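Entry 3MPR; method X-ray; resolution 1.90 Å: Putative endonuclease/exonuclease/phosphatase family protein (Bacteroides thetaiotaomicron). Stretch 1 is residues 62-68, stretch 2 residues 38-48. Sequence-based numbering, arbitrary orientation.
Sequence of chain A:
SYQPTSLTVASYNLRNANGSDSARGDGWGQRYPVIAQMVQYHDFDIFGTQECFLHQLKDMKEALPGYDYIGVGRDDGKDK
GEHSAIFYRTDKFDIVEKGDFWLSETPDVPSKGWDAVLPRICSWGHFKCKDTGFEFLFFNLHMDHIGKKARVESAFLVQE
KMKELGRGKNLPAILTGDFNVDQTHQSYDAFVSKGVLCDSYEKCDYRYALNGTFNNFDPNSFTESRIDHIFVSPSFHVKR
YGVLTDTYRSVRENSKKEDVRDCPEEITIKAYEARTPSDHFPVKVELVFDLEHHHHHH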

# COMPACT_ATOMS: atom_id res chain seq x y z
N GLU A 62 5.06 9.79 -19.16
CA GLU A 62 5.75 8.71 -19.86
C GLU A 62 5.80 7.46 -18.99
O GLU A 62 5.64 6.35 -19.48
CB GLU A 62 7.16 9.14 -20.29
CG GLU A 62 8.00 8.01 -20.88
CD GLU A 62 9.39 8.47 -21.26
OE1 GLU A 62 10.14 8.90 -20.36
OE2 GLU A 62 9.74 8.40 -22.45
N ALA A 63 6.00 7.65 -17.69
CA ALA A 63 6.10 6.52 -16.76
C ALA A 63 4.73 5.96 -16.40
O ALA A 63 4.65 4.93 -15.73
CB ALA A 63 6.84 6.93 -15.49
N LEU A 64 3.67 6.64 -16.82
CA LEU A 64 2.31 6.24 -16.44
C LEU A 64 1.39 6.04 -17.65
O LEU A 64 0.50 6.84 -17.89
CB LEU A 64 1.69 7.27 -15.49
CG LEU A 64 2.29 7.33 -14.08
CD1 LEU A 64 1.66 8.49 -13.30
CD2 LEU A 64 2.10 6.01 -13.34
N PRO A 65 1.61 4.95 -18.40
CA PRO A 65 0.75 4.64 -19.54
C PRO A 65 -0.68 4.62 -19.07
O PRO A 65 -0.96 4.01 -18.03
CB PRO A 65 1.18 3.23 -19.93
CG PRO A 65 2.60 3.13 -19.48
CD PRO A 65 2.68 3.95 -18.23
N GLY A 66 -1.56 5.29 -19.80
CA GLY A 66 -2.97 5.30 -19.44
C GLY A 66 -3.39 6.49 -18.60
O GLY A 66 -4.58 6.65 -18.32
N TYR A 67 -2.44 7.31 -18.17
CA TYR A 67 -2.75 8.54 -17.44
C TYR A 67 -2.56 9.78 -18.31
O TYR A 67 -1.67 9.81 -19.16
CB TYR A 67 -1.85 8.68 -16.20
CG TYR A 67 -2.21 7.76 -15.05
CD1 TYR A 67 -2.96 8.22 -13.97
CD2 TYR A 67 -1.78 6.43 -15.04
CE1 TYR A 67 -3.30 7.36 -12.91
CE2 TYR A 67 -2.10 5.58 -13.99
CZ TYR A 67 -2.86 6.05 -12.93
OH TYR A 67 -3.17 5.19 -11.89
N ASP A 68 -3.38 10.80 -18.10
CA ASP A 68 -3.05 12.13 -18.61
C ASP A 68 -3.00 13.09 -17.44
O ASP A 68 -3.31 12.70 -16.31
CB ASP A 68 -4.08 12.59 -19.63
CG ASP A 68 -3.47 13.48 -20.72
OD1 ASP A 68 -2.45 14.17 -20.46
OD2 ASP A 68 -4.02 13.47 -21.84
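Stretch 2 (38-48) MVQYHDFDIFG

Stretch 2 enters as the last turn of a helix (38-41), leaves helical geometry at H42 and, after a loop, becomes a strand at I46 that runs on beyond G48. Stretch 1 likewise leaves a helix, makes a type II turn from L64 to Y67 and starts a strand at Y67, so that both segments pass from helix through loop to strand. They run in roughly the same direction: the CA atoms of L64 and Q40 lie 7.6 Å apart and those of Y67 and I46 8.8 Å, which places the helix end of stretch 2 beside L64 and its strand start beside Y67. The contact buries 311 Å², both sides summed, most of the approach being made by side chains.

Y67 makes the largest contribution from stretch 1. Its CA-to-CB bond points toward stretch 2, and with chi1 at -75° (m) and chi2 at -99° the ring carries its hydroxyl to the loop, where Y67 OH donates a short hydrogen bond of 2.5 Å to F44 O. The acceptor lies near the plane of the tyrosine ring, at its edge, as suits a phenolic hydroxyl. The backbone carbonyl serves as partner, while the F44 side chain starts sideways and, with chi1 -62° (m), its end leads away. Along the same ring, Y67 CZ rests 3.8 Å from V39 CG1, and Y67 CE1 is 3.8 Å from F47 CE1. The two aromatic rings meet obliquely, with centroids 6.0 Å apart and planes at 69°.

F47 starts out sideways, but chi1 of 59° (p) brings the end of its ring nearer to stretch 1, where its edge meets both Y67 and L64. L64 also leaves its backbone sideways, and its m,t rotamer (-69°, 175°) brings the branched tip nearer to stretch 2. Both methyls touch V39 CG1, L64 CD2 at 3.9 Å and L64 CD1 at 4.1 Å; their other partners differ, L64 CD1 meeting F47 CZ at 4.0 Å and L64 CD2 meeting Q40 CG at 3.6 Å. V39, pointing toward stretch 1 with chi1 t (172°), thus offers CG1 to both L64 and Y67. I46 points away from stretch 1 and takes no part in the contact.

Q40 lies against L64. Its chi1 m (-64°) and chi2 t (175°) run the aliphatic part past the leucine, and chi3 of -47° sets the amide near A63 and P65, with Q40 NE2 4.0 Å from P65 CD. A single water joins the two stretches, donating to Q40 OE1 at 2.7 Å and to A63 O at 3.0 Å, so the glutamine reaches that carbonyl through solvent.

The turn is closed by Y67 N to L64 O at 3.0 Å, and G66, at phi/psi 95/-6, adopts angles where a CB would jam against the carbonyl O of P65. In stretch 2, H42 N binds M38 O at 2.8 Å and F44 N binds V39 O at 3.2 Å, the latter in the loop whose F44 O accepts from Y67 OH.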

# COMPACT_ATOMS: atom_id res chain seq x y z
N MSE A 38 4.54 3.48 -7.41
CA MSE A 38 3.58 3.58 -6.30
C MSE A 38 2.17 3.92 -6.80
O MSE A 38 1.18 3.36 -6.34
CB MSE A 38 4.01 4.61 -5.27
CG MSE A 38 5.31 4.28 -4.57
SE MSE A 38 5.67 5.53 -3.12
CE MSE A 38 4.14 5.10 -2.00
N VAL A 39 2.10 4.88 -7.72
CA VAL A 39 0.83 5.27 -8.33
C VAL A 39 0.14 4.06 -8.97
O VAL A 39 -1.07 3.87 -8.83
CB VAL A 39 1.06 6.34 -9.44
CG1 VAL A 39 -0.21 6.60 -10.22
CG2 VAL A 39 1.60 7.63 -8.83
N GLN A 40 0.92 3.25 -9.66
CA GLN A 40 0.37 2.09 -10.33
C GLN A 40 -0.01 1.01 -9.34
O GLN A 40 -1.13 0.50 -9.37
CB GLN A 40 1.39 1.55 -11.35
CG GLN A 40 1.67 2.54 -12.47
CD GLN A 40 2.77 2.07 -13.41
OE1 GLN A 40 3.83 1.64 -12.96
NE2 GLN A 40 2.51 2.15 -14.70
N TYR A 41 0.92 0.68 -8.44
CA TYR A 41 0.66 -0.40 -7.48
C TYR A 41 -0.49 -0.08 -6.54
O TYR A 41 -1.28 -0.97 -6.18
CB TYR A 41 1.92 -0.72 -6.67
CG TYR A 41 1.72 -1.95 -5.81
CD1 TYR A 41 1.84 -3.21 -6.35
CD2 TYR A 41 1.37 -1.83 -4.47
CE1 TYR A 41 1.65 -4.34 -5.58
CE2 TYR A 41 1.17 -2.96 -3.69
CZ TYR A 41 1.31 -4.20 -4.25
OH TYR A 41 1.10 -5.33 -3.49
N HIS A 42 -0.58 1.18 -6.12
CA HIS A 42 -1.60 1.59 -5.17
C HIS A 42 -2.88 2.09 -5.84
O HIS A 42 -3.77 2.63 -5.17
CB HIS A 42 -1.04 2.61 -4.18
CG HIS A 42 -0.08 2.01 -3.19
ND1 HIS A 42 1.29 2.15 -3.29
CD2 HIS A 42 -0.30 1.26 -2.09
CE1 HIS A 42 1.87 1.50 -2.30
NE2 HIS A 42 0.92 0.96 -1.55
N ASP A 43 -2.98 1.89 -7.14
CA ASP A 43 -4.21 2.10 -7.89
C ASP A 43 -4.81 3.50 -7.74
O ASP A 43 -6.00 3.63 -7.45
CB ASP A 43 -5.27 1.06 -7.47
CG ASP A 43 -4.85 -0.36 -7.80
OD1 ASP A 43 -4.27 -0.58 -8.88
OD2 ASP A 43 -5.11 -1.26 -6.97
N PHE A 44 -4.02 4.55 -7.94
CA PHE A 44 -4.59 5.90 -7.90
C PHE A 44 -5.45 6.12 -9.17
O PHE A 44 -4.93 6.08 -10.28
CB PHE A 44 -3.51 6.99 -7.85
CG PHE A 44 -2.60 6.96 -6.64
CD1 PHE A 44 -2.80 6.08 -5.59
CD2 PHE A 44 -1.53 7.86 -6.57
CE1 PHE A 44 -1.93 6.08 -4.49
CE2 PHE A 44 -0.67 7.87 -5.47
CZ PHE A 44 -0.87 6.98 -4.43
N ASP A 45 -6.75 6.34 -9.01
CA ASP A 45 -7.59 6.64 -10.17
C ASP A 45 -7.34 8.06 -10.65
O ASP A 45 -7.29 8.34 -11.84
CB ASP A 45 -9.07 6.53 -9.81
CG ASP A 45 -9.50 5.10 -9.52
OD1 ASP A 45 -8.84 4.16 -10.02
OD2 ASP A 45 -10.50 4.93 -8.81
N ILE A 46 -7.21 8.96 -9.69
CA ILE A 46 -6.99 10.36 -9.95
C ILE A 46 -6.25 10.97 -8.77
O ILE A 46 -6.57 10.68 -7.63
CB ILE A 46 -8.33 11.08 -10.22
CG1 ILE A 46 -8.13 12.59 -10.35
CG2 ILE A 46 -9.34 10.75 -9.15
CD1 ILE A 46 -9.24 13.25 -11.13
N PHE A 47 -5.23 11.77 -9.04
CA PHE A 47 -4.46 12.34 -7.94
C PHE A 47 -3.94 13.73 -8.25
O PHE A 47 -3.63 14.03 -9.39
CB PHE A 47 -3.33 11.39 -7.49
CG PHE A 47 -2.32 11.04 -8.58
CD1 PHE A 47 -2.61 10.10 -9.55
CD2 PHE A 47 -1.05 11.60 -8.56
CE1 PHE A 47 -1.66 9.77 -10.51
CE2 PHE A 47 -0.10 11.27 -9.51
CZ PHE A 47 -0.41 10.34 -10.49
N GLY A 48 -3.87 14.56 -7.21
CA GLY A 48 -3.30 15.88 -7.29
C GLY A 48 -1.82 15.78 -6.97
O GLY A 48 -1.42 15.05 -6.06
O HOH W 1 6.01 2.87 -14.09